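Local coordinates for protein glutathione synthetase-like effector 30 (Gpa-GSS30-apo) (Globodera pallida, PDB 5OET) that probably acts as an effector of a plant-parasitic nematode, derived from a housekeeping glutathione synthetase, the ligase that joins glycine to gamma-glutamylcysteine using ATP, at residues G476-L481 / F493-M499; V107-L112 / F163-Y169; K278-I282 / L302-F306; R290-D294 / V329-S333. All blocks are in the same frame, centred on the assembly; numbering follows the deposited sequence.

Interaction 1 of 4, residues G476-L481 / F493-M499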
loop_
_atom_site.group_PDB
_atom_site.type_symbol
_atom_site.label_atom_id
_atom_site.label_comp_id
_atom_site.label_asym_id
_atom_site.label_seq_id
_atom_site.Cartn_x
_atom_site.Cartn_y
_atom_site.Cartn_z
ATOM N N GLY A 476 -22.867 0.930 0.560
ATOM C CA GLY A 476 -22.731 1.220 1.995
ATOM C C GLY A 476 -22.408 2.685 2.209
ATOM O O GLY A 476 -21.425 3.178 1.667
ATOM N N ILE A 477 -23.227 3.389 2.978
ATOM C CA ILE A 477 -22.943 4.774 3.299
ATOM C C ILE A 477 -22.422 4.889 4.731
ATOM O O ILE A 477 -23.123 4.513 5.671
ATOM C CB ILE A 477 -24.203 5.639 3.169
ATOM C CG1 ILE A 477 -24.777 5.563 1.751
ATOM C CG2 ILE A 477 -23.896 7.078 3.557
ATOM C CD1 ILE A 477 -23.852 6.044 0.652
ATOM N N PHE A 478 -21.220 5.441 4.881
ATOM C CA PHE A 478 -20.635 5.744 6.188
ATOM C C PHE A 478 -21.014 7.114 6.736
ATOM O O PHE A 478 -21.042 8.080 6.001
ATOM C CB PHE A 478 -19.110 5.727 6.097
ATOM C CG PHE A 478 -18.536 4.384 5.810
ATOM C CD1 PHE A 478 -18.246 3.508 6.842
ATOM C CD2 PHE A 478 -18.264 4.001 4.507
ATOM C CE1 PHE A 478 -17.694 2.268 6.591
ATOM C CE2 PHE A 478 -17.725 2.749 4.241
ATOM C CZ PHE A 478 -17.431 1.879 5.285
ATOM N N GLY A 479 -21.247 7.188 8.042
ATOM C CA GLY A 479 -21.324 8.465 8.765
ATOM C C GLY A 479 -21.064 8.307 10.259
ATOM O O GLY A 479 -21.402 7.276 10.844
ATOM N N CYS A 480 -20.466 9.324 10.876
ATOM C CA CYS A 480 -20.215 9.299 12.321
ATOM C C CYS A 480 -20.787 10.491 13.047
ATOM O O CYS A 480 -20.874 11.576 12.509
ATOM C CB CYS A 480 -18.723 9.232 12.660
ATOM S SG CYS A 480 -17.815 7.889 11.908
ATOM N N LEU A 481 -21.091 10.244 14.312
ATOM C CA LEU A 481 -21.557 11.224 15.284
ATOM C C LEU A 481 -20.571 11.321 16.436
ATOM O O LEU A 481 -19.838 10.370 16.737
ATOM C CB LEU A 481 -22.849 10.728 15.931
ATOM C CG LEU A 481 -24.189 11.089 15.383
ATOM C CD1 LEU A 481 -25.276 10.709 16.383
ATOM C CD2 LEU A 481 -24.170 12.565 15.113
ATOM N N PHE A 493 -20.946 16.158 13.650
ATOM C CA PHE A 493 -21.263 15.259 12.529
ATOM C C PHE A 493 -20.063 15.173 11.582
ATOM O O PHE A 493 -19.614 16.200 11.066
ATOM C CB PHE A 493 -22.456 15.770 11.723
ATOM C CG PHE A 493 -23.772 15.747 12.465
ATOM C CD1 PHE A 493 -24.555 14.597 12.490
ATOM C CD2 PHE A 493 -24.262 16.899 13.082
ATOM C CE1 PHE A 493 -25.765 14.576 13.147
ATOM C CE2 PHE A 493 -25.483 16.888 13.738
ATOM C CZ PHE A 493 -26.232 15.719 13.769
ATOM N N SER A 494 -19.566 13.961 11.336
ATOM C CA SER A 494 -18.456 13.743 10.407
ATOM C C SER A 494 -18.919 13.903 8.976
ATOM O O SER A 494 -20.115 13.940 8.721
ATOM C CB SER A 494 -17.879 12.334 10.575
ATOM O OG SER A 494 -18.740 11.347 10.030
ATOM N N ARG A 495 -17.968 13.981 8.050
ATOM C CA ARG A 495 -18.269 13.878 6.616
ATOM C C ARG A 495 -18.891 12.501 6.360
ATOM O O ARG A 495 -18.719 11.579 7.165
ATOM C CB ARG A 495 -17.009 14.053 5.763
ATOM C CG ARG A 495 -15.982 12.933 5.934
ATOM C CD ARG A 495 -14.822 12.996 4.942
ATOM N NE ARG A 495 -13.750 13.923 5.350
ATOM C CZ ARG A 495 -13.461 15.094 4.770
ATOM N NH1 ARG A 495 -14.145 15.545 3.711
ATOM N NH2 ARG A 495 -12.460 15.828 5.255
ATOM N N THR A 496 -19.630 12.374 5.267
ATOM C CA THR A 496 -20.131 11.079 4.830
ATOM C C THR A 496 -19.097 10.386 3.978
ATOM O O THR A 496 -18.209 11.027 3.407
ATOM C CB THR A 496 -21.406 11.194 4.005
ATOM O OG1 THR A 496 -21.276 12.318 3.131
ATOM C CG2 THR A 496 -22.602 11.351 4.927
ATOM N N GLY A 497 -19.219 9.064 3.928
ATOM C CA GLY A 497 -18.401 8.208 3.081
ATOM C C GLY A 497 -19.261 7.174 2.386
ATOM O O GLY A 497 -20.450 7.044 2.698
ATOM N N HIS A 498 -18.668 6.426 1.463
ATOM C CA HIS A 498 -19.427 5.422 0.709
ATOM C C HIS A 498 -18.539 4.374 0.068
ATOM O O HIS A 498 -17.450 4.676 -0.411
ATOM C CB HIS A 498 -20.280 6.106 -0.369
ATOM C CG HIS A 498 -19.468 6.812 -1.399
ATOM N ND1 HIS A 498 -19.034 8.116 -1.260
ATOM C CD2 HIS A 498 -18.962 6.370 -2.573
ATOM C CE1 HIS A 498 -18.313 8.451 -2.318
ATOM N NE2 HIS A 498 -18.263 7.414 -3.136
ATOM N N MET A 499 -19.051 3.155 0.033
ATOM C CA MET A 499 -18.362 2.008 -0.539
ATOM C C MET A 499 -19.379 1.148 -1.261
ATOM O O MET A 499 -20.581 1.415 -1.195
ATOM C CB MET A 499 -17.739 1.195 0.582
ATOM C CG MET A 499 -18.790 0.611 1.526
ATOM S SD MET A 499 -18.145 -0.779 2.428
ATOM C CE MET A 499 -18.041 -1.970 1.122
#
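These segments are facing parts of a beta hairpin, strands 469-484 and 490-504 of the large mixed sheet. Antiparallel backbone hydrogen bonds come in reciprocal pairs: Gly476 N to Met499 O and Met499 N to Gly476 O (both 2.9 Å), then Phe478 N to Gly497 O (2.8 Å) and Gly497 N to Phe478 O (2.9 Å). Ile477 and His498 form the non-hydrogen-bonded pair between them. Beyond Phe478 the register slips by one residue, so that Leu481 faces Phe493.

Apolar contacts differ by face. On one, Phe478 CE2 lies 3.6 Å from Met499 CG, and Met499 SD makes a Met-aromatic contact; on the other, Leu481 CD2 reaches Phe493 CE1 at 3.2 Å. Strand 160-173 flanks Ile477 to Leu481, and Cys480 is disulfide-bonded to Cys164.

Where the ladder is interrupted, Ser494 substitutes its side chain for a backbone acceptor: Ser494 N donates to Cys480 O (3.0 Å), while Ser494 OG accepts from Cys480 N at 2.8 Å and donates to Arg495 O at 2.9 Å.

Interaction 2 of 4, residues V107-L112 / F163-Y169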
loop_
_atom_site.group_PDB
_atom_site.type_symbol
_atom_site.label_atom_id
_atom_site.label_comp_id
_atom_site.label_asym_id
_atom_site.label_seq_id
_atom_site.Cartn_x
_atom_site.Cartn_y
_atom_site.Cartn_z
ATOM N N VAL A 107 -29.730 10.760 3.328
ATOM C CA VAL A 107 -30.515 10.282 4.469
ATOM C C VAL A 107 -29.631 9.852 5.658
ATOM O O VAL A 107 -30.141 9.581 6.762
ATOM C CB VAL A 107 -31.499 9.166 4.033
ATOM C CG1 VAL A 107 -30.806 7.816 3.851
ATOM C CG2 VAL A 107 -32.657 9.065 5.004
ATOM N N GLN A 108 -28.310 9.816 5.444
ATOM C CA GLN A 108 -27.377 9.331 6.464
ATOM C C GLN A 108 -27.436 10.141 7.743
ATOM O O GLN A 108 -27.450 9.568 8.815
ATOM C CB GLN A 108 -25.929 9.281 5.938
ATOM C CG GLN A 108 -24.998 8.402 6.775
ATOM C CD GLN A 108 -25.495 6.954 6.927
ATOM O OE1 GLN A 108 -25.145 6.274 7.888
ATOM N NE2 GLN A 108 -26.319 6.479 5.972
ATOM N N LYS A 109 -27.496 11.463 7.634
ATOM C CA LYS A 109 -27.650 12.325 8.819
ATOM C C LYS A 109 -28.885 11.905 9.655
ATOM O O LYS A 109 -28.792 11.690 10.868
ATOM C CB LYS A 109 -27.741 13.793 8.389
ATOM C CG LYS A 109 -27.540 14.816 9.490
ATOM C CD LYS A 109 -28.110 16.174 9.080
ATOM C CE LYS A 109 -28.201 17.147 10.250
ATOM N NZ LYS A 109 -26.857 17.613 10.715
ATOM N N ALA A 110 -30.024 11.754 8.982
ATOM C CA ALA A 110 -31.264 11.279 9.612
ATOM C C ALA A 110 -31.120 9.896 10.234
ATOM O O ALA A 110 -31.653 9.613 11.310
ATOM C CB ALA A 110 -32.383 11.246 8.583
ATOM N N MET A 111 -30.417 9.027 9.533
ATOM C CA MET A 111 -30.253 7.647 9.963
ATOM C C MET A 111 -29.414 7.547 11.259
ATOM O O MET A 111 -29.754 6.790 12.174
ATOM C CB MET A 111 -29.627 6.819 8.844
ATOM C CG MET A 111 -30.133 5.396 8.831
ATOM S SD MET A 111 -31.676 5.276 7.923
ATOM C CE MET A 111 -32.449 3.921 8.847
ATOM N N LEU A 112 -28.335 8.328 11.350
ATOM C CA LEU A 112 -27.571 8.406 12.599
ATOM C C LEU A 112 -28.428 8.982 13.728
ATOM O O LEU A 112 -28.478 8.424 14.812
ATOM C CB LEU A 112 -26.308 9.246 12.420
ATOM C CG LEU A 112 -25.249 8.751 11.435
ATOM C CD1 LEU A 112 -24.137 9.774 11.257
ATOM C CD2 LEU A 112 -24.684 7.434 11.909
ATOM N N PHE A 163 -20.142 7.534 17.652
ATOM C CA PHE A 163 -21.102 6.638 17.031
ATOM C C PHE A 163 -20.924 6.684 15.524
ATOM O O PHE A 163 -21.240 7.692 14.900
ATOM C CB PHE A 163 -22.500 7.052 17.482
ATOM C CG PHE A 163 -23.607 6.404 16.725
ATOM C CD1 PHE A 163 -23.568 5.049 16.406
ATOM C CD2 PHE A 163 -24.717 7.156 16.340
ATOM C CE1 PHE A 163 -24.606 4.460 15.697
ATOM C CE2 PHE A 163 -25.760 6.581 15.637
ATOM C CZ PHE A 163 -25.709 5.235 15.313
ATOM N N CYS A 164 -20.363 5.610 14.970
ATOM C CA CYS A 164 -20.098 5.483 13.538
ATOM C C CYS A 164 -20.995 4.362 13.006
ATOM O O CYS A 164 -21.126 3.307 13.630
ATOM C CB CYS A 164 -18.612 5.169 13.253
ATOM S SG CYS A 164 -17.396 6.537 13.431
ATOM N N GLN A 165 -21.607 4.610 11.845
ATOM C CA GLN A 165 -22.585 3.706 11.254
ATOM C C GLN A 165 -22.259 3.483 9.798
ATOM O O GLN A 165 -21.722 4.367 9.152
ATOM C CB GLN A 165 -23.974 4.310 11.384
ATOM C CG GLN A 165 -25.150 3.342 11.390
ATOM C CD GLN A 165 -26.480 4.078 11.437
ATOM O OE1 GLN A 165 -26.793 4.848 10.541
ATOM N NE2 GLN A 165 -27.261 3.856 12.493
ATOM N N ARG A 166 -22.545 2.273 9.315
ATOM C CA ARG A 166 -22.601 1.976 7.886
ATOM C C ARG A 166 -23.994 1.444 7.593
ATOM O O ARG A 166 -24.363 0.402 8.103
ATOM C CB ARG A 166 -21.522 0.964 7.469
ATOM C CG ARG A 166 -21.125 1.087 5.984
ATOM C CD ARG A 166 -20.177 -0.010 5.512
ATOM N NE ARG A 166 -20.819 -1.330 5.560
ATOM C CZ ARG A 166 -20.306 -2.457 6.069
ATOM N NH1 ARG A 166 -19.071 -2.509 6.596
ATOM N NH2 ARG A 166 -21.049 -3.557 6.054
ATOM N N ALA A 167 -24.767 2.187 6.809
ATOM C CA ALA A 167 -26.080 1.744 6.302
ATOM C C ALA A 167 -25.870 1.140 4.928
ATOM O O ALA A 167 -25.231 1.774 4.090
ATOM C CB ALA A 167 -27.027 2.926 6.191
ATOM N N ASP A 168 -26.391 -0.063 4.691
ATOM C CA ASP A 168 -26.291 -0.724 3.396
ATOM C C ASP A 168 -27.604 -0.646 2.574
ATOM O O ASP A 168 -28.696 -0.751 3.109
ATOM C CB ASP A 168 -25.833 -2.169 3.587
ATOM C CG ASP A 168 -24.404 -2.266 4.156
ATOM O OD1 ASP A 168 -23.656 -1.263 4.129
ATOM O OD2 ASP A 168 -24.015 -3.342 4.649
ATOM N N TYR A 169 -27.470 -0.450 1.266
ATOM C CA TYR A 169 -28.593 -0.298 0.358
ATOM C C TYR A 169 -28.468 -1.162 -0.901
ATOM O O TYR A 169 -27.371 -1.502 -1.330
ATOM C CB TYR A 169 -28.721 1.165 -0.037
ATOM C CG TYR A 169 -28.964 2.099 1.144
ATOM C CD1 TYR A 169 -27.905 2.637 1.840
ATOM C CD2 TYR A 169 -30.270 2.463 1.540
ATOM C CE1 TYR A 169 -28.118 3.502 2.897
ATOM C CE2 TYR A 169 -30.495 3.329 2.599
ATOM C CZ TYR A 169 -29.414 3.849 3.280
ATOM O OH TYR A 169 -29.571 4.707 4.349
#
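Helix 98-119 lies obliquely across one face of the large mixed sheet, and here its segment 107-112 packs on strand 163-169 with 9.7 Å between the axes and 124° between the chain directions. The alternation of the strand sends Phe163, Gln165, Ala167 and Tyr169 toward the helix, while Cys164 and Arg166 turn away.

Leu112 takes the m,t rotamer, which brings CD2 to 3.2 Å from Gln165 CB and to 4.0 Å from Phe163 CE2; the edge of the Phe163 ring also meets the helix backbone, with Phe163 CE2 3.4 Å from Leu112 O. Gln165 is extended in both chi1 and chi2, so its amide spans the gap to Met111, whose CG lies 3.8 Å from Gln165 OE1. Gln108, by contrast, bends at chi2 (near +60°), and its NE2 rests 3.6 Å from Ala167 CB. At the far end Val107 CG1 sits 3.4 Å from Tyr169 OH.

The two glutamine oxygens, Gln108 OE1 and Gln165 OE1, are 3.4 Å apart but are both acceptors and do not bond. Two of the strand's polar ends have partners outside the two segments: Gln165 NE2 bonds His347 NE2 and Tyr169 OH bonds Gln183 NE2. The contact itself is therefore held by van der Waals packing of buried side chains, some carrying polar groups bonded elsewhere in the fold.

Interaction 3 of 4, residues K278-I282 / L302-F306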
loop_
_atom_site.group_PDB
_atom_site.type_symbol
_atom_site.label_atom_id
_atom_site.label_comp_id
_atom_site.label_asym_id
_atom_site.label_seq_id
_atom_site.Cartn_x
_atom_site.Cartn_y
_atom_site.Cartn_z
ATOM N N LYS A 278 -0.918 9.734 20.767
ATOM C CA LYS A 278 -0.464 8.358 20.850
ATOM C C LYS A 278 -1.678 7.446 20.718
ATOM O O LYS A 278 -2.702 7.646 21.359
ATOM C CB LYS A 278 0.301 8.083 22.143
ATOM C CG LYS A 278 1.628 8.828 22.259
ATOM C CD LYS A 278 2.103 8.934 23.720
ATOM C CE LYS A 278 1.355 9.999 24.516
ATOM N NZ LYS A 278 1.547 9.936 26.001
ATOM N N CYS A 279 -1.540 6.473 19.840
ATOM C CA CYS A 279 -2.517 5.446 19.619
ATOM C C CYS A 279 -1.845 4.163 20.069
ATOM O O CYS A 279 -0.750 3.870 19.613
ATOM C CB CYS A 279 -2.857 5.375 18.121
ATOM S SG CYS A 279 -3.723 6.848 17.483
ATOM N N ARG A 280 -2.481 3.398 20.942
ATOM C CA ARG A 280 -1.853 2.215 21.482
ATOM C C ARG A 280 -2.598 0.974 21.036
ATOM O O ARG A 280 -3.775 0.843 21.291
ATOM C CB ARG A 280 -1.779 2.331 23.002
ATOM C CG ARG A 280 -0.996 3.543 23.457
ATOM C CD ARG A 280 0.512 3.398 23.210
ATOM N NE ARG A 280 1.216 3.403 24.503
ATOM C CZ ARG A 280 1.734 2.346 25.133
ATOM N NH1 ARG A 280 1.712 1.122 24.619
ATOM N NH2 ARG A 280 2.292 2.523 26.314
ATOM N N PHE A 281 -1.905 0.083 20.338
ATOM C CA PHE A 281 -2.505 -1.133 19.777
ATOM C C PHE A 281 -2.304 -2.299 20.717
ATOM O O PHE A 281 -1.171 -2.717 20.935
ATOM C CB PHE A 281 -1.919 -1.461 18.414
ATOM C CG PHE A 281 -2.511 -0.645 17.329
ATOM C CD1 PHE A 281 -2.325 0.736 17.312
ATOM C CD2 PHE A 281 -3.298 -1.230 16.348
ATOM C CE1 PHE A 281 -2.888 1.508 16.328
ATOM C CE2 PHE A 281 -3.861 -0.459 15.354
ATOM C CZ PHE A 281 -3.654 0.915 15.343
ATOM N N ILE A 282 -3.416 -2.813 21.242
ATOM C CA ILE A 282 -3.416 -3.885 22.231
ATOM C C ILE A 282 -4.427 -4.959 21.783
ATOM O O ILE A 282 -5.474 -4.609 21.235
ATOM C CB ILE A 282 -3.718 -3.282 23.649
ATOM C CG1 ILE A 282 -3.130 -4.137 24.749
ATOM C CG2 ILE A 282 -5.214 -3.082 23.913
ATOM C CD1 ILE A 282 -3.431 -3.606 26.134
ATOM N N LEU A 302 -3.856 2.240 31.155
ATOM C CA LEU A 302 -3.057 1.279 30.407
ATOM C C LEU A 302 -1.654 1.284 30.975
ATOM O O LEU A 302 -1.058 2.337 31.096
ATOM C CB LEU A 302 -3.006 1.672 28.928
ATOM C CG LEU A 302 -2.034 0.915 28.002
ATOM C CD1 LEU A 302 -2.548 -0.469 27.657
ATOM C CD2 LEU A 302 -1.774 1.707 26.741
ATOM N N ASP A 303 -1.130 0.096 31.297
ATOM C CA ASP A 303 0.191 -0.086 31.944
ATOM C C ASP A 303 0.404 0.791 33.175
ATOM O O ASP A 303 1.480 1.361 33.378
ATOM C CB ASP A 303 1.311 0.179 30.940
ATOM C CG ASP A 303 1.165 -0.625 29.677
ATOM O OD1 ASP A 303 0.730 -1.793 29.771
ATOM O OD2 ASP A 303 1.491 -0.093 28.592
ATOM N N ASP A 304 -0.641 0.947 33.976
ATOM C CA ASP A 304 -0.591 1.778 35.181
ATOM C C ASP A 304 -0.139 3.241 34.983
ATOM O O ASP A 304 -0.045 3.968 35.965
ATOM C CB ASP A 304 0.278 1.095 36.235
ATOM C CG ASP A 304 0.056 -0.408 36.286
ATOM O OD1 ASP A 304 -0.917 -0.872 36.934
ATOM O OD2 ASP A 304 0.858 -1.121 35.655
ATOM N N LYS A 305 0.079 3.680 33.742
ATOM C CA LYS A 305 0.660 4.993 33.456
ATOM C C LYS A 305 -0.182 5.906 32.525
ATOM O O LYS A 305 -0.165 7.132 32.681
ATOM C CB LYS A 305 2.046 4.773 32.855
ATOM C CG LYS A 305 2.900 6.021 32.684
ATOM C CD LYS A 305 4.163 5.660 31.927
ATOM C CE LYS A 305 5.072 6.861 31.735
ATOM N NZ LYS A 305 6.132 6.617 30.695
ATOM N N PHE A 306 -0.898 5.327 31.564
ATOM C CA PHE A 306 -1.556 6.102 30.519
ATOM C C PHE A 306 -3.053 6.076 30.666
ATOM O O PHE A 306 -3.655 5.017 30.685
ATOM C CB PHE A 306 -1.168 5.570 29.150
ATOM C CG PHE A 306 0.271 5.800 28.822
ATOM C CD1 PHE A 306 0.721 7.077 28.484
ATOM C CD2 PHE A 306 1.196 4.751 28.874
ATOM C CE1 PHE A 306 2.064 7.302 28.198
ATOM C CE2 PHE A 306 2.537 4.970 28.593
ATOM C CZ PHE A 306 2.969 6.245 28.247
#
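Arg280 overlaps Leu302: its guanidinium carries Leu302 CD2 over one face, and the same methyl lies 3.8 Å from Arg280 CB. The end of the arginine also reaches the neighbouring turn, where Arg280 NH2 forms a salt bridge with Asp303 OD2 (3.6 Å) and approaches Phe306 CE2 at 3.4 Å. Lys278 comes to the same ring, its NZ 3.5 Å from Phe306 CE1, and Ile282 CD1 meets Leu302 CD1 at 3.6 Å in an apolar contact.

Lys278, just before the strand, and Arg280 and Ile282 within it all point toward the 302-306 turn. Their target is a hairpin turn with a classic beta bulge, in which Lys305 and Phe306 both face Leu302: Lys305 N (3.2 Å) and Phe306 N (3.0 Å) donate to Leu302 O, and Leu302 N bonds Phe306 O (2.8 Å). Asp303 and Asp304 turn the chain with positive phi angles.

Asp303 is also paired with Arg290, Lys278 with Glu244, and Arg280 NH1 with Glu49 of the second subunit, so the dimer partner adds to this cluster of charges. In the sheet, strand 246-251 runs between 279-283 and 306-314, while Cys279 and Phe281 pack on helix 259-270 and Arg280 and Ile282 touch helix 287-290.

Interaction 4 of 4, residues R290-D294 / V329-S333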
loop_
_atom_site.group_PDB
_atom_site.type_symbol
_atom_site.label_atom_id
_atom_site.label_comp_id
_atom_site.label_asym_id
_atom_site.label_seq_id
_atom_site.Cartn_x
_atom_site.Cartn_y
_atom_site.Cartn_z
ATOM N N ARG A 290 -3.009 -5.546 31.261
ATOM C CA ARG A 290 -2.496 -4.210 31.018
ATOM C C ARG A 290 -3.543 -3.126 31.147
ATOM O O ARG A 290 -3.182 -1.971 31.074
ATOM C CB ARG A 290 -1.873 -4.157 29.624
ATOM C CG ARG A 290 -0.676 -5.104 29.465
ATOM C CD ARG A 290 -0.117 -5.113 28.052
ATOM N NE ARG A 290 0.420 -3.812 27.670
ATOM C CZ ARG A 290 0.667 -3.425 26.419
ATOM N NH1 ARG A 290 0.431 -4.251 25.390
ATOM N NH2 ARG A 290 1.136 -2.198 26.176
ATOM N N LEU A 291 -4.818 -3.481 31.318
ATOM C CA LEU A 291 -5.889 -2.503 31.550
ATOM C C LEU A 291 -6.507 -2.762 32.914
ATOM O O LEU A 291 -6.889 -3.883 33.227
ATOM C CB LEU A 291 -6.986 -2.592 30.489
ATOM C CG LEU A 291 -6.619 -2.330 29.030
ATOM C CD1 LEU A 291 -7.746 -2.669 28.073
ATOM C CD2 LEU A 291 -6.243 -0.882 28.823
ATOM N N LYS A 292 -6.551 -1.732 33.744
ATOM C CA LYS A 292 -7.378 -1.731 34.946
ATOM C C LYS A 292 -8.142 -0.422 34.961
ATOM O O LYS A 292 -7.914 0.464 34.120
ATOM C CB LYS A 292 -6.587 -1.984 36.248
ATOM C CG LYS A 292 -5.166 -1.428 36.337
ATOM C CD LYS A 292 -5.139 0.075 36.598
ATOM C CE LYS A 292 -3.724 0.625 36.758
ATOM N NZ LYS A 292 -3.077 0.328 38.057
ATOM N N ARG A 293 -9.103 -0.339 35.863
ATOM C CA ARG A 293 -9.896 0.853 36.030
ATOM C C ARG A 293 -9.438 1.500 37.321
ATOM O O ARG A 293 -9.144 0.801 38.278
ATOM C CB ARG A 293 -11.373 0.471 36.098
ATOM C CG ARG A 293 -12.327 1.650 36.035
ATOM C CD ARG A 293 -13.760 1.178 35.830
ATOM N NE ARG A 293 -14.120 0.140 36.808
ATOM C CZ ARG A 293 -15.244 -0.568 36.806
ATOM N NH1 ARG A 293 -16.203 -0.367 35.907
ATOM N NH2 ARG A 293 -15.413 -1.491 37.730
ATOM N N ASP A 294 -9.362 2.825 37.347
ATOM C CA ASP A 294 -9.064 3.534 38.587
ATOM C C ASP A 294 -10.237 3.386 39.554
ATOM O O ASP A 294 -11.374 3.573 39.152
ATOM C CB ASP A 294 -8.782 5.025 38.351
ATOM C CG ASP A 294 -7.847 5.626 39.420
ATOM O OD1 ASP A 294 -8.333 5.915 40.553
ATOM O OD2 ASP A 294 -6.624 5.798 39.115
ATOM N N VAL A 329 -16.141 -3.819 31.969
ATOM C CA VAL A 329 -15.236 -3.001 32.800
ATOM C C VAL A 329 -14.744 -1.762 32.014
ATOM O O VAL A 329 -14.702 -0.660 32.561
ATOM C CB VAL A 329 -14.064 -3.843 33.383
ATOM C CG1 VAL A 329 -12.897 -2.975 33.846
ATOM C CG2 VAL A 329 -14.569 -4.714 34.527
ATOM N N ILE A 330 -14.396 -1.933 30.743
ATOM C CA ILE A 330 -14.111 -0.791 29.859
ATOM C C ILE A 330 -15.367 0.075 29.634
ATOM O O ILE A 330 -15.290 1.301 29.634
ATOM C CB ILE A 330 -13.569 -1.251 28.485
ATOM C CG1 ILE A 330 -12.210 -1.935 28.640
ATOM C CG2 ILE A 330 -13.446 -0.076 27.518
ATOM C CD1 ILE A 330 -11.874 -2.857 27.487
ATOM N N ASP A 331 -16.510 -0.568 29.411
ATOM C CA ASP A 331 -17.762 0.142 29.123
ATOM C C ASP A 331 -18.236 1.017 30.290
ATOM O O ASP A 331 -18.794 2.091 30.060
ATOM C CB ASP A 331 -18.877 -0.839 28.711
ATOM C CG ASP A 331 -19.865 -0.220 27.724
ATOM O OD1 ASP A 331 -20.820 0.462 28.156
ATOM O OD2 ASP A 331 -19.668 -0.413 26.504
ATOM N N HIS A 332 -18.009 0.556 31.522
ATOM C CA HIS A 332 -18.342 1.318 32.731
ATOM C C HIS A 332 -17.075 2.017 33.262
ATOM O O HIS A 332 -16.542 1.696 34.315
ATOM C CB HIS A 332 -18.996 0.395 33.770
ATOM C CG HIS A 332 -19.902 1.109 34.722
ATOM N ND1 HIS A 332 -20.018 0.774 36.058
ATOM C CD2 HIS A 332 -20.789 2.113 34.510
ATOM C CE1 HIS A 332 -20.953 1.524 36.617
ATOM N NE2 HIS A 332 -21.414 2.368 35.708
ATOM N N SER A 333 -16.594 2.974 32.483
ATOM C CA SER A 333 -15.401 3.738 32.800
ATOM C C SER A 333 -15.501 5.053 32.060
ATOM O O SER A 333 -16.370 5.200 31.209
ATOM C CB SER A 333 -14.153 3.007 32.329
ATOM O OG SER A 333 -13.973 3.188 30.935
#
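Backbone runs at 290-294 leave a helical turn at Arg290 and become extended through Leu291, Lys292 and Arg293, a short strand. Facing it, 329-333 is the end of helix 325-331: Val329 to Asp331 keep helical angles, His332 leaves them, and Ser333 is extended. The backbones come closest at Arg293 and Ser333, with 7.0 Å between CA atoms. Ser333 OG turns back to donate to Ile330 O (2.6 Å), securing the chain where the helix stops.

Strand alternation directs Leu291 and Arg293 toward the helix and Lys292 away. Arg293 makes the largest single contribution to the contact. Its chain is extended at chi1 and chi2 and bends at chi3, so that Arg293 NH1 donates to His332 O at 2.6 Å with an angle of 155°. Val329 CG1 covers one face of the guanidinium, and Arg293 CD lies 4.0 Å from Ser333 CB. Farther along, Leu291 CD1 and Ile330 CD1 touch at 4.2 Å, continued inward by Leu248 and Leu250 of strand 246-251. His332 NE2 is held by Gly155 O.

A cationic group bonded to a carbonyl just past a helix C terminus suits the exposed acceptors there. In sequence, helix 325-331 connects strands 306-314 and 336-337, which are parallel neighbours in the sheet, as in a beta-alpha-beta crossover, and it packs here beside strand 291-293 of the same mixed sheet.

From the N terminus, interaction 2 closes first, bringing 107-112 back to 163-169 across a 50-residue interval. Interactions 3 and 4 follow and cross, since 290-294 falls inside the loop closed by 278-282 and 302-306, and 329-333 lies beyond it. Interaction 1 comes last, closing the short hairpin loop between 476-481 and 493-499. The contacts form two groups. Interactions 1 and 2 touch within the large mixed sheet, where the disulfide Cys164-Cys480 joins neighbouring strands distant in sequence. Interactions 3 and 4 share the six-stranded sheet and meet through Asp303-Arg290 and Asp304-Lys292 salt bridges. The centres of interactions 1 and 3 are about 28 Å apart.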